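Local structure of Non-canonical purine NTP pyrophosphatase (3TQU) at residues E19-L24 and L190-S194. The protein probably hydrolyses the non-canonical purine nucleotides XTP, dITP and ITP to monophosphates, cleansing the nucleotide pool as a magnesium-dependent homodimer. Sequence-based numbering, arbitrary orientation.
Sequences EMQELL and LEQLS
Glu19 brings the one carboxylate that reaches Leu190, and the leucine covers neither of its faces: methyl CD1 of Leu190 lies out beyond the oxygen, 4.0 Å from Glu19 OE1. That same oxygen forms a salt bridge with Arg186, a residue predicted to bind substrate, so the leucine methyl flanks an ion pair at the border of the probable nucleotide site. Further along, the contact becomes a worked example of apolar helix pairing, with no direct hydrogen bond between the segments. Met20, a selenomethionine, sends CG anti to its backbone N (chi1 -178°) and then bends at chi2 and chi3, which carries its tip over to the second helix. Met20 CE is pressed tightly against Leu190 CD2 at 3.4 Å, while Met20 SE meets Leu193 CD2 at 3.8 Å. Leu23 reaches across with both methyls. CD2 of Leu23 sits 3.6 Å from Leu190 CB and even closer, 3.2 Å, to Leu190 O, which already accepts the helical bond from Ser194 N; CD1 of Leu23 rests on Ser194 CB. Where helix 14-23 ends, one water spans the gap, donating to Leu23 O at 2.8 Å and hydrogen-bonding Ser194 OG at 2.7 Å. The segments' axes cross at -42°, 10.9 Å apart at their closest. Each helix also touches a strand of its own: Met20 and Leu24 touch Phe31 of strand 29-33, whereas Leu193 packs on Leu137 and Cys139 of strand 137-147. The pairing thus joins helix 185-199 to the helix of a beta-alpha-beta crossover, which links the adjacent parallel strands 5-9 and 29-33 in the mixed sheet of the HAM1 fold.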
ATOM      1  N   GLU A  19     -15.109 -16.052   4.762  1.00 23.49           N
ATOM      2  CA  GLU A  19     -14.579 -15.916   3.408  1.00 25.63           C
ATOM      3  C   GLU A  19     -13.096 -16.284   3.370  1.00 26.47           C
ATOM      4  O   GLU A  19     -12.620 -16.901   2.418  1.00 27.74           O
ATOM      5  CB  GLU A  19     -14.785 -14.493   2.880  1.00 29.16           C
ATOM      6  CG  GLU A  19     -16.230 -14.145   2.541  1.00 34.74           C
ATOM      7  CD  GLU A  19     -16.399 -12.699   2.100  1.00 41.84           C
ATOM      8  OE1 GLU A  19     -15.376 -12.034   1.831  1.00 44.36           O
ATOM      9  OE2 GLU A  19     -17.555 -12.227   2.028  1.00 42.76           O
HETATM   10  N   MSE A  20     -12.382 -15.907   4.425  1.00 25.58           N
HETATM   11  CA  MSE A  20     -10.944 -16.130   4.533  1.00 25.76           C
HETATM   12  C   MSE A  20     -10.642 -17.612   4.737  1.00 22.53           C
HETATM   13  O   MSE A  20      -9.752 -18.172   4.096  1.00 22.44           O
HETATM   14  CB  MSE A  20     -10.386 -15.305   5.701  1.00 27.14           C
HETATM   15  CG  MSE A  20      -8.881 -15.392   5.926  1.00 29.70           C
HETATM   16 SE   MSE A  20      -7.909 -14.193   4.744  1.00 43.70          SE
HETATM   17  CE  MSE A  20      -9.185 -12.735   4.757  1.00 23.88           C
ATOM     18  N   GLN A  21     -11.388 -18.246   5.634  1.00 18.83           N
ATOM     19  CA  GLN A  21     -11.195 -19.665   5.902  1.00 17.20           C
ATOM     20  C   GLN A  21     -11.435 -20.481   4.640  1.00 20.21           C
ATOM     21  O   GLN A  21     -10.712 -21.435   4.357  1.00 21.60           O
ATOM     22  CB  GLN A  21     -12.124 -20.132   7.022  1.00 16.75           C
ATOM     23  CG  GLN A  21     -11.790 -19.544   8.385  1.00 16.98           C
ATOM     24  CD  GLN A  21     -12.893 -19.787   9.389  1.00 17.34           C
ATOM     25  OE1 GLN A  21     -14.041 -20.026   9.014  1.00 18.09           O
ATOM     26  NE2 GLN A  21     -12.553 -19.741  10.668  1.00 17.45           N
ATOM     27  N   GLU A  22     -12.461 -20.097   3.888  1.00 20.95           N
ATOM     28  CA  GLU A  22     -12.764 -20.734   2.612  1.00 22.99           C
ATOM     29  C   GLU A  22     -11.620 -20.518   1.620  1.00 19.64           C
ATOM     30  O   GLU A  22     -11.225 -21.429   0.895  1.00 19.63           O
ATOM     31  CB  GLU A  22     -14.066 -20.168   2.041  1.00 27.70           C
ATOM     32  CG  GLU A  22     -14.366 -20.600   0.615  1.00 33.53           C
ATOM     33  CD  GLU A  22     -14.786 -22.050   0.522  1.00 38.36           C
ATOM     34  OE1 GLU A  22     -15.314 -22.581   1.523  1.00 40.20           O
ATOM     35  OE2 GLU A  22     -14.588 -22.662  -0.549  1.00 40.17           O
ATOM     36  N   LEU A  23     -11.091 -19.300   1.607  1.00 18.82           N
ATOM     37  CA  LEU A  23     -10.027 -18.922   0.684  1.00 21.93           C
ATOM     38  C   LEU A  23      -8.751 -19.726   0.894  1.00 20.84           C
ATOM     39  O   LEU A  23      -8.105 -20.138  -0.071  1.00 20.97           O
ATOM     40  CB  LEU A  23      -9.711 -17.432   0.831  1.00 24.32           C
ATOM     41  CG  LEU A  23      -8.570 -16.918  -0.049  1.00 25.97           C
ATOM     42  CD1 LEU A  23      -9.043 -16.779  -1.482  1.00 29.04           C
ATOM     43  CD2 LEU A  23      -8.054 -15.590   0.475  1.00 26.99           C
ATOM     44  N   LEU A  24      -8.385 -19.938   2.156  1.00 15.08           N
ATOM     45  CA  LEU A  24      -7.109 -20.570   2.487  1.00 18.00           C
ATOM     46  C   LEU A  24      -7.266 -21.977   3.053  1.00 16.84           C
ATOM     47  O   LEU A  24      -6.414 -22.450   3.805  1.00 18.12           O
ATOM     48  CB  LEU A  24      -6.335 -19.701   3.476  1.00 20.84           C
ATOM     49  CG  LEU A  24      -6.113 -18.258   3.024  1.00 25.00           C
ATOM     50  CD1 LEU A  24      -5.251 -17.518   4.029  1.00 27.12           C
ATOM     51  CD2 LEU A  24      -5.477 -18.227   1.642  1.00 22.79           C
ATOM     52  N   LEU A 190      -8.519 -10.742  -1.993  1.00 11.80           N
ATOM     53  CA  LEU A 190      -8.316 -12.050  -1.380  1.00 11.21           C
ATOM     54  C   LEU A 190      -7.520 -12.996  -2.279  1.00 15.41           C
ATOM     55  O   LEU A 190      -6.697 -13.774  -1.793  1.00 15.63           O
ATOM     56  CB  LEU A 190      -9.655 -12.681  -0.987  1.00 11.62           C
ATOM     57  CG  LEU A 190     -10.372 -12.039   0.202  1.00 13.29           C
ATOM     58  CD1 LEU A 190     -11.727 -12.688   0.444  1.00 14.65           C
ATOM     59  CD2 LEU A 190      -9.510 -12.137   1.447  1.00 11.60           C
ATOM     60  N   GLU A 191      -7.760 -12.932  -3.584  1.00 16.09           N
ATOM     61  CA  GLU A 191      -7.024 -13.785  -4.511  1.00 19.48           C
ATOM     62  C   GLU A 191      -5.555 -13.365  -4.595  1.00 17.24           C
ATOM     63  O   GLU A 191      -4.673 -14.212  -4.715  1.00 16.55           O
ATOM     64  CB  GLU A 191      -7.683 -13.819  -5.895  1.00 26.51           C
ATOM     65  CG  GLU A 191      -7.782 -12.482  -6.602  1.00 34.85           C
ATOM     66  CD  GLU A 191      -6.588 -12.189  -7.496  1.00 43.14           C
ATOM     67  OE1 GLU A 191      -6.560 -11.100  -8.105  1.00 42.93           O
ATOM     68  OE2 GLU A 191      -5.683 -13.047  -7.596  1.00 46.55           O
ATOM     69  N   GLN A 192      -5.300 -12.061  -4.513  1.00 18.55           N
ATOM     70  CA  GLN A 192      -3.933 -11.544  -4.467  1.00 16.53           C
ATOM     71  C   GLN A 192      -3.232 -12.057  -3.215  1.00 13.70           C
ATOM     72  O   GLN A 192      -2.080 -12.494  -3.267  1.00 10.26           O
ATOM     73  CB  GLN A 192      -3.931 -10.013  -4.459  1.00 19.35           C
ATOM     74  CG  GLN A 192      -4.542  -9.362  -5.694  1.00 22.97           C
ATOM     75  CD  GLN A 192      -4.625  -7.851  -5.565  1.00 25.68           C
ATOM     76  OE1 GLN A 192      -3.899  -7.246  -4.776  1.00 26.27           O
ATOM     77  NE2 GLN A 192      -5.516  -7.235  -6.333  1.00 23.52           N
ATOM     78  N   LEU A 193      -3.938 -11.993  -2.089  1.00 13.24           N
ATOM     79  CA  LEU A 193      -3.433 -12.493  -0.815  1.00 13.52           C
ATOM     80  C   LEU A 193      -3.144 -13.993  -0.875  1.00 17.53           C
ATOM     81  O   LEU A 193      -2.096 -14.452  -0.418  1.00 20.61           O
ATOM     82  CB  LEU A 193      -4.436 -12.209   0.308  1.00 14.42           C
ATOM     83  CG  LEU A 193      -4.047 -12.709   1.703  1.00 14.49           C
ATOM     84  CD1 LEU A 193      -2.862 -11.920   2.235  1.00 13.55           C
ATOM     85  CD2 LEU A 193      -5.224 -12.610   2.656  1.00 16.74           C
ATOM     86  N   SER A 194      -4.080 -14.754  -1.435  1.00 15.52           N
ATOM     87  CA  SER A 194      -3.918 -16.201  -1.541  1.00 15.42           C
ATOM     88  C   SER A 194      -2.696 -16.562  -2.374  1.00 16.38           C
ATOM     89  O   SER A 194      -1.935 -17.460  -2.021  1.00 18.25           O
ATOM     90  CB  SER A 194      -5.163 -16.839  -2.153  1.00 19.63           C
ATOM     91  OG  SER A 194      -5.004 -18.242  -2.245  1.00 22.29           O
TER
HETATM   92  O   HOH W   1      -7.219 -19.787  -2.691  0.72 17.63           O